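Long-range contacts in uncharacterized bacterial lipoprotein (Bacteroides thetaiotaomicron VPI-5482, PDB 3GF6), which is of unknown function but, as an all-beta bacterial lipoprotein with a DUF3845 domain, is probably held at a membrane by a lipid anchor: residues A[37-42]-A[206-211]; A[64-69]-A[78-83]; A[7-12]-A[143-148]. All coordinates share one frame; numbering follows the deposited sequence.

Interaction 1: A[37-42]-A[206-211]; sequences EEDYVL and RLRIDK. With EDO (1,2-ethanediol), chain F.
Tyr40 and Ile209 meet as an antiparallel hydrogen-bonded pair, and the phenol ring lies alongside the isoleucine. Ile209 CB sits over one ring face, 4.0 Å from the centroid of the Tyr40 ring and 27° off its normal, a CH-pi contact. Tyr40 CG stands between the backbone N and the carbonyl carbon (chi1 74°), on the sheet face it shares with Leu42, Leu207 and Ile209. Leu42 pairs with Leu207 in the same way, their CB atoms 4.2 Å apart. Four backbone hydrogen bonds of 2.8 to 2.9 Å join the two pairs, Tyr40 N to Ile209 O and Ile209 N to Tyr40 O, Leu42 N to Leu207 O and Leu207 N to Leu42 O. Between them, the non-hydrogen-bonded pair Val41 and Arg208 turns to the other face, where Val41 CG2 touches Arg208 CG at 3.9 Å.

Where strand 40-46 gives way to loop, Asp39 takes over: Lys211 N donates to Asp39 OD1 over 2.8 Å, reaching the anti side of the carboxylate. One water links Asp39 OD1 to Lys211 NZ.

Arg208 is held by Asp210: its NE donates to the syn lone pair of Asp210 OD1 at 2.8 Å, a salt bridge with the oxygen close to the guanidinium plane. In the outer shell, Glu121 and Lys119 of strand 112-123 form salt bridges with Arg208 and Asp210 respectively. Arg208 NH1 also donates to a 1,2-ethanediol, probably from the crystallisation liquor. Tyr40 OH is hydrogen-bonded to Lys64 O and Ser81 OG.

The edge strand 40-46 is zipped to strand 203-219, mainly apolar on the Tyr40 face, with Val41 beside charged Arg208 on the other. With Asp39 OD2 and Asp210 OD1 4.1 Å apart, the neighbouring cations would be expected to offset their repulsion.

Interaction 2: A[64-69]-A[78-83]; sequences KNQQKD and VGKSKL
The amide of Gln66 meets the Lys80 chain, with Gln66 NE2 3.2 Å from Lys80 CE and Lys80 CG also close to the amide; the two side chains cross obliquely. The peptide carbonyl of Asn65 is approached from above its plane, Gly79 N donating to Asn65 O at 2.9 Å with a C=O...N angle of 125°. Val78 CA adds a CA-H...O contact to the same oxygen.

Lys64 reaches across the facing backbone. Its CB lies against Gly79 O; with CG anti to the carbonyl carbon (chi1 -61°) and the chain extended beyond, Lys64 CD runs to 3.5 Å from Lys80 O. At the tip, Lys64 NZ donates to two waters, which pass the link on to Val78 O and Lys80 O. Lys64 N is hydrogen-bonded to Ser81 OG at 3.0 Å, and that hydroxyl also meets Tyr40 OH. Val78 CG2 packs on Lys68 CB at 3.8 Å.

Gln66 and Gln67 both face Phe35, a classic beta bulge where strand 67-68 joins strand 29-35. The two segments are the stems of a surface loop, gripped by few direct bonds. The two water-linked carbonyls would be expected to ease the desolvation of the Lys64 ammonium, whose NZ lies 4.6 Å from Lys82 NZ.

Interaction 3: A[7-12]-A[143-148]; sequences YYPVGD and QPYPPA
The Tyr8 and Tyr145 rings are inclined to each other by 47°, neither stacked nor edge-to-face, with their centroids separated by 5.0 Å. Tyr8 CD1 comes down on one face of the Tyr145 ring, offset toward its rim and 3.4 Å from Tyr145 CG, which stands anti to its own backbone N (chi1 -165°). Tyr8 CA covers the same ring as a CH-pi donor, 3.9 Å from the centroid of Tyr145. Pro146 CB of its own segment lies over the centre of the opposite face, and the peptide bond before that proline is cis.

The contact joins two loops of the all-beta fold: the N-terminal one leading into strand 14-16, and the connection between the antiparallel neighbours 129-139 and 153-158. Tyr145 OH donates to Pro9 O over 2.6 Å, in the carbonyl plane and on a lone pair. Pro9 CD crowds the same hydroxyl at 3.2 Å from Tyr145 OH, the proline and tyrosine side chains crossing at about a right angle. Beyond the phenol, Val10 CG2 lies near the ring edge and slides past Pro147 CG at 3.8 Å. On the same side of the Tyr8 ring as Tyr145, by the other ortho carbon CD2, the Gln143 side chain crosses that of Tyr8 at about a right angle, amide and ring planes 65° apart. Tyr8 OH is hydrogen-bonded to Asn93.

How the interactions relate
From the N terminus, segment 7-12 comes first and waits for 143-148, so interaction 3 closes a loop of 130 residues and joins the N-terminal loop to the connection between strands 129-139 and 153-158. Within it, 37-42 enters, then 64-69 turns back on 78-83 after only eight residues, and interaction 2 therefore falls wholly inside the spans of both others. Segment 206-211 closes interaction 1 beyond 143-148, so interactions 1 and 3 cross along the chain. Interactions 1 and 2 touch, Leu42 packing on 81-82, tying the edge of one sheet to the approach to strand 82-85 of the other. Interaction 3 lies on the opposite side of the chain's centre.

Interaction 1: A[37-42]-A[206-211]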
# COMPACT_ATOMS: atom_id res chain seq x y z
N GLU A 37 -15.75 9.85 -1.67
CA GLU A 37 -16.58 10.90 -2.25
C GLU A 37 -15.81 12.19 -2.45
O GLU A 37 -16.26 13.09 -3.15
CB GLU A 37 -17.80 11.17 -1.38
CG GLU A 37 -18.77 9.96 -1.30
CD GLU A 37 -19.95 10.22 -0.37
OE1 GLU A 37 -20.21 11.38 -0.06
OE2 GLU A 37 -20.58 9.25 0.06
N GLU A 38 -14.66 12.30 -1.82
CA GLU A 38 -13.78 13.44 -2.00
C GLU A 38 -12.35 13.02 -1.71
O GLU A 38 -12.08 11.93 -1.16
CB GLU A 38 -14.19 14.56 -1.06
CG GLU A 38 -14.07 14.24 0.37
CD GLU A 38 -14.61 15.36 1.28
OE1 GLU A 38 -15.07 16.39 0.75
OE2 GLU A 38 -14.58 15.21 2.52
N ASP A 39 -11.43 13.87 -2.14
CA ASP A 39 -10.01 13.64 -1.85
C ASP A 39 -9.77 13.81 -0.35
O ASP A 39 -10.46 14.58 0.35
CB ASP A 39 -9.10 14.68 -2.50
CG ASP A 39 -9.20 14.74 -4.02
OD1 ASP A 39 -9.76 13.88 -4.71
OD2 ASP A 39 -8.68 15.76 -4.52
N TYR A 40 -8.73 13.18 0.16
CA TYR A 40 -8.27 13.51 1.54
C TYR A 40 -6.75 13.46 1.64
O TYR A 40 -6.09 12.91 0.75
CB TYR A 40 -8.94 12.62 2.57
CG TYR A 40 -8.44 11.19 2.64
CD1 TYR A 40 -7.36 10.86 3.44
CD2 TYR A 40 -9.05 10.18 1.89
CE1 TYR A 40 -6.90 9.58 3.52
CE2 TYR A 40 -8.60 8.89 1.97
CZ TYR A 40 -7.49 8.59 2.78
OH TYR A 40 -7.03 7.30 2.88
N VAL A 41 -6.20 14.07 2.69
CA VAL A 41 -4.76 14.12 2.79
C VAL A 41 -4.28 13.63 4.15
O VAL A 41 -4.66 14.19 5.19
CB VAL A 41 -4.26 15.54 2.53
CG1 VAL A 41 -2.73 15.63 2.68
CG2 VAL A 41 -4.70 16.02 1.10
N LEU A 42 -3.48 12.55 4.17
CA LEU A 42 -2.75 12.17 5.37
C LEU A 42 -1.58 13.17 5.55
O LEU A 42 -0.88 13.44 4.56
CB LEU A 42 -2.23 10.73 5.22
CG LEU A 42 -1.25 10.16 6.23
CD1 LEU A 42 -1.73 10.29 7.71
CD2 LEU A 42 -0.98 8.69 5.82
N ARG A 206 3.17 14.16 3.51
CA ARG A 206 1.78 14.24 3.08
C ARG A 206 1.48 13.19 2.03
O ARG A 206 2.32 12.91 1.18
CB ARG A 206 1.46 15.65 2.56
CG ARG A 206 1.20 16.62 3.71
CD ARG A 206 0.78 17.97 3.27
NE ARG A 206 1.79 18.58 2.44
CZ ARG A 206 1.59 19.64 1.65
NH1 ARG A 206 0.40 20.24 1.58
NH2 ARG A 206 2.60 20.09 0.92
N LEU A 207 0.31 12.55 2.14
CA LEU A 207 -0.13 11.60 1.16
C LEU A 207 -1.56 11.97 0.83
O LEU A 207 -2.46 11.77 1.67
CB LEU A 207 -0.05 10.14 1.66
CG LEU A 207 -0.46 9.05 0.64
CD1 LEU A 207 0.63 9.02 -0.47
CD2 LEU A 207 -0.64 7.68 1.26
N ARG A 208 -1.77 12.50 -0.37
CA ARG A 208 -3.14 12.70 -0.90
C ARG A 208 -3.68 11.43 -1.52
O ARG A 208 -3.02 10.80 -2.34
CB ARG A 208 -3.20 13.84 -1.90
CG ARG A 208 -4.63 14.14 -2.36
CD ARG A 208 -4.71 15.28 -3.34
NE ARG A 208 -4.00 15.01 -4.58
CZ ARG A 208 -2.83 15.54 -4.94
NH1 ARG A 208 -2.16 16.38 -4.14
NH2 ARG A 208 -2.31 15.22 -6.12
N ILE A 209 -4.88 11.03 -1.09
CA ILE A 209 -5.60 9.91 -1.71
C ILE A 209 -6.77 10.60 -2.43
O ILE A 209 -7.63 11.26 -1.78
CB ILE A 209 -6.12 8.90 -0.69
CG1 ILE A 209 -4.94 8.24 0.04
CG2 ILE A 209 -7.08 7.88 -1.36
CD1 ILE A 209 -3.98 7.38 -0.87
N ASP A 210 -6.76 10.48 -3.76
CA ASP A 210 -7.77 11.12 -4.60
C ASP A 210 -9.07 10.35 -4.49
O ASP A 210 -9.10 9.12 -4.26
CB ASP A 210 -7.34 11.23 -6.06
CG ASP A 210 -6.24 12.29 -6.29
OD1 ASP A 210 -5.78 12.94 -5.36
OD2 ASP A 210 -5.82 12.45 -7.44
N LYS A 211 -10.15 11.06 -4.74
CA LYS A 211 -11.50 10.53 -4.60
C LYS A 211 -11.79 9.32 -5.51
O LYS A 211 -12.67 8.55 -5.20
CB LYS A 211 -12.54 11.64 -4.82
CG LYS A 211 -12.86 11.97 -6.23
CD LYS A 211 -13.81 13.18 -6.31
CE LYS A 211 -13.13 14.39 -6.92
NZ LYS A 211 -12.71 14.15 -8.34
C1 EDO F . -0.78 19.00 -1.48
O1 EDO F . -0.70 18.82 -2.91
C2 EDO F . -1.52 17.82 -0.87
O2 EDO F . -2.72 17.54 -1.60
O HOH W 1 -9.71 13.84 -7.44
O HOH W 2 -6.77 15.74 -6.54

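Interaction 2: A[64-69]-A[78-83]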
# COMPACT_ATOMS: atom_id res chain seq x y z
N LYS A 64 -6.31 3.03 2.92
CA LYS A 64 -7.72 2.96 3.28
C LYS A 64 -8.52 3.97 2.45
O LYS A 64 -7.97 4.96 1.98
CB LYS A 64 -7.91 3.28 4.78
CG LYS A 64 -7.19 2.30 5.69
CD LYS A 64 -7.46 2.58 7.17
CE LYS A 64 -6.59 1.64 7.99
NZ LYS A 64 -6.80 1.77 9.44
N ASN A 65 -9.83 3.71 2.31
CA ASN A 65 -10.78 4.62 1.69
C ASN A 65 -11.90 4.91 2.68
O ASN A 65 -12.26 4.01 3.45
CB ASN A 65 -11.33 4.06 0.37
CG ASN A 65 -10.22 3.72 -0.62
OD1 ASN A 65 -9.46 4.58 -0.99
ND2 ASN A 65 -10.14 2.44 -1.05
N GLN A 66 -12.46 6.13 2.66
CA GLN A 66 -13.28 6.60 3.78
C GLN A 66 -14.69 6.01 3.84
O GLN A 66 -15.28 5.97 4.92
CB GLN A 66 -13.37 8.12 3.84
CG GLN A 66 -12.02 8.83 4.14
CD GLN A 66 -12.21 10.25 4.63
OE1 GLN A 66 -12.17 11.20 3.85
NE2 GLN A 66 -12.47 10.39 5.93
N GLN A 67 -15.27 5.64 2.69
CA GLN A 67 -16.63 5.06 2.63
C GLN A 67 -16.58 3.57 2.50
O GLN A 67 -15.76 3.01 1.75
CB GLN A 67 -17.42 5.61 1.42
CG GLN A 67 -17.44 7.13 1.29
CD GLN A 67 -17.88 7.84 2.52
OE1 GLN A 67 -17.27 8.84 2.93
NE2 GLN A 67 -18.95 7.35 3.12
N LYS A 68 -17.52 2.90 3.19
CA LYS A 68 -17.72 1.45 3.07
C LYS A 68 -19.01 1.27 2.33
O LYS A 68 -20.00 1.96 2.61
CB LYS A 68 -17.88 0.78 4.44
CG LYS A 68 -17.87 -0.74 4.41
CD LYS A 68 -18.26 -1.36 5.72
CE LYS A 68 -19.77 -1.17 6.07
NZ LYS A 68 -20.23 -2.16 7.11
N ASP A 69 -19.03 0.33 1.40
CA ASP A 69 -20.29 -0.13 0.83
C ASP A 69 -21.14 -0.67 2.00
O ASP A 69 -20.70 -1.52 2.74
CB ASP A 69 -20.03 -1.19 -0.24
CG ASP A 69 -21.29 -1.65 -0.97
OD1 ASP A 69 -22.13 -2.28 -0.33
OD2 ASP A 69 -21.40 -1.44 -2.22
N VAL A 78 -11.36 0.42 5.46
CA VAL A 78 -12.24 1.57 5.62
C VAL A 78 -11.67 2.53 6.64
O VAL A 78 -11.40 2.15 7.78
CB VAL A 78 -13.66 1.14 6.06
CG1 VAL A 78 -14.59 2.40 6.26
CG2 VAL A 78 -14.23 0.15 5.06
N GLY A 79 -11.45 3.75 6.20
CA GLY A 79 -10.98 4.81 7.08
C GLY A 79 -10.05 5.76 6.34
O GLY A 79 -10.15 5.89 5.12
N LYS A 80 -9.19 6.44 7.08
CA LYS A 80 -8.12 7.25 6.49
C LYS A 80 -6.79 6.48 6.60
O LYS A 80 -6.49 5.89 7.64
CB LYS A 80 -7.96 8.64 7.15
CG LYS A 80 -9.15 9.58 6.96
CD LYS A 80 -9.00 10.81 7.85
CE LYS A 80 -10.31 11.54 8.02
NZ LYS A 80 -10.16 12.77 8.87
N SER A 81 -6.04 6.49 5.51
CA SER A 81 -4.68 5.96 5.45
C SER A 81 -3.82 6.54 6.58
O SER A 81 -4.03 7.68 7.01
CB SER A 81 -4.06 6.27 4.08
OG SER A 81 -4.79 5.63 3.05
N LYS A 82 -2.89 5.75 7.08
CA LYS A 82 -2.03 6.17 8.15
C LYS A 82 -0.59 5.66 7.92
O LYS A 82 -0.36 4.69 7.20
CB LYS A 82 -2.57 5.69 9.47
CG LYS A 82 -2.52 4.23 9.63
CD LYS A 82 -3.01 3.81 11.04
CE LYS A 82 -2.94 2.32 11.18
NZ LYS A 82 -3.46 1.87 12.53
N LEU A 83 0.33 6.32 8.57
CA LEU A 83 1.77 6.11 8.40
C LEU A 83 2.35 5.53 9.69
O LEU A 83 2.11 6.06 10.80
CB LEU A 83 2.41 7.47 8.13
CG LEU A 83 3.91 7.63 7.91
CD1 LEU A 83 4.19 8.88 7.09
CD2 LEU A 83 4.77 7.60 9.23
O HOH W 3 -9.62 0.90 9.68
O HOH W 4 -6.10 4.58 9.99

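Interaction 3: A[7-12]-A[143-148]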
# COMPACT_ATOMS: atom_id res chain seq x y z
N TYR A 7 17.36 -3.50 5.01
CA TYR A 7 16.98 -2.47 4.04
C TYR A 7 16.35 -3.18 2.88
O TYR A 7 16.97 -4.09 2.35
CB TYR A 7 18.22 -1.69 3.60
CG TYR A 7 18.06 -0.66 2.50
CD1 TYR A 7 17.09 0.37 2.55
CD2 TYR A 7 18.90 -0.68 1.40
CE1 TYR A 7 17.00 1.32 1.53
CE2 TYR A 7 18.81 0.25 0.39
CZ TYR A 7 17.87 1.25 0.45
OH TYR A 7 17.81 2.17 -0.60
N TYR A 8 15.13 -2.76 2.53
CA TYR A 8 14.27 -3.46 1.60
C TYR A 8 13.80 -2.60 0.39
O TYR A 8 12.59 -2.39 0.20
CB TYR A 8 13.04 -3.94 2.35
CG TYR A 8 13.26 -4.97 3.45
CD1 TYR A 8 13.96 -6.15 3.22
CD2 TYR A 8 12.67 -4.80 4.68
CE1 TYR A 8 14.09 -7.14 4.24
CE2 TYR A 8 12.81 -5.76 5.70
CZ TYR A 8 13.48 -6.94 5.46
OH TYR A 8 13.59 -7.89 6.48
N PRO A 9 14.75 -2.11 -0.44
CA PRO A 9 14.38 -1.25 -1.56
C PRO A 9 13.70 -1.99 -2.72
O PRO A 9 14.05 -3.12 -3.04
CB PRO A 9 15.73 -0.68 -2.03
CG PRO A 9 16.73 -1.77 -1.73
CD PRO A 9 16.18 -2.40 -0.40
N VAL A 10 12.76 -1.30 -3.35
CA VAL A 10 12.15 -1.77 -4.59
C VAL A 10 12.17 -0.59 -5.51
O VAL A 10 11.72 0.50 -5.13
CB VAL A 10 10.74 -2.28 -4.38
CG1 VAL A 10 10.03 -2.57 -5.74
CG2 VAL A 10 10.78 -3.52 -3.46
N GLY A 11 12.70 -0.82 -6.71
CA GLY A 11 12.83 0.22 -7.71
C GLY A 11 11.69 0.26 -8.71
O GLY A 11 10.51 0.23 -8.34
N ASP A 12 12.04 0.32 -10.00
CA ASP A 12 11.04 0.41 -11.07
C ASP A 12 10.50 -0.97 -11.40
O ASP A 12 10.87 -1.60 -12.38
CB ASP A 12 11.60 1.13 -12.29
CG ASP A 12 12.16 2.52 -11.95
OD1 ASP A 12 11.58 3.24 -11.09
OD2 ASP A 12 13.20 2.88 -12.56
N GLN A 143 5.26 -7.31 3.58
CA GLN A 143 6.63 -6.99 3.17
C GLN A 143 7.53 -8.21 2.85
O GLN A 143 8.65 -8.28 3.32
CB GLN A 143 7.30 -6.05 4.17
CG GLN A 143 8.37 -5.14 3.54
CD GLN A 143 9.10 -4.25 4.50
OE1 GLN A 143 9.18 -4.51 5.72
NE2 GLN A 143 9.64 -3.20 3.99
N PRO A 144 7.03 -9.18 2.03
CA PRO A 144 7.94 -10.25 1.64
C PRO A 144 9.05 -9.68 0.76
O PRO A 144 8.78 -8.82 -0.08
CB PRO A 144 7.04 -11.18 0.80
CG PRO A 144 6.00 -10.24 0.20
CD PRO A 144 5.73 -9.26 1.33
N TYR A 145 10.28 -10.14 0.94
CA TYR A 145 11.39 -9.52 0.23
C TYR A 145 12.40 -10.54 -0.26
O TYR A 145 12.84 -11.41 0.49
CB TYR A 145 12.11 -8.52 1.13
CG TYR A 145 13.00 -7.61 0.32
CD1 TYR A 145 14.35 -7.89 0.13
CD2 TYR A 145 12.47 -6.50 -0.30
CE1 TYR A 145 15.17 -7.04 -0.64
CE2 TYR A 145 13.28 -5.65 -1.08
CZ TYR A 145 14.62 -5.94 -1.24
OH TYR A 145 15.39 -5.09 -2.00
N PRO A 146 12.82 -10.41 -1.53
CA PRO A 146 12.40 -9.45 -2.55
C PRO A 146 11.04 -9.86 -3.13
O PRO A 146 10.80 -11.04 -3.37
CB PRO A 146 13.51 -9.53 -3.60
CG PRO A 146 14.49 -10.53 -3.11
CD PRO A 146 13.86 -11.31 -2.03
N PRO A 147 10.12 -8.90 -3.30
CA PRO A 147 8.75 -9.29 -3.63
C PRO A 147 8.59 -10.09 -4.93
O PRO A 147 7.73 -11.01 -5.03
CB PRO A 147 8.00 -7.95 -3.71
CG PRO A 147 9.00 -6.87 -3.56
CD PRO A 147 10.32 -7.45 -3.18
N ALA A 148 9.45 -9.82 -5.91
CA ALA A 148 9.39 -10.57 -7.16
C ALA A 148 9.55 -12.07 -6.99
O ALA A 148 9.07 -12.82 -7.83
CB ALA A 148 10.42 -10.02 -8.17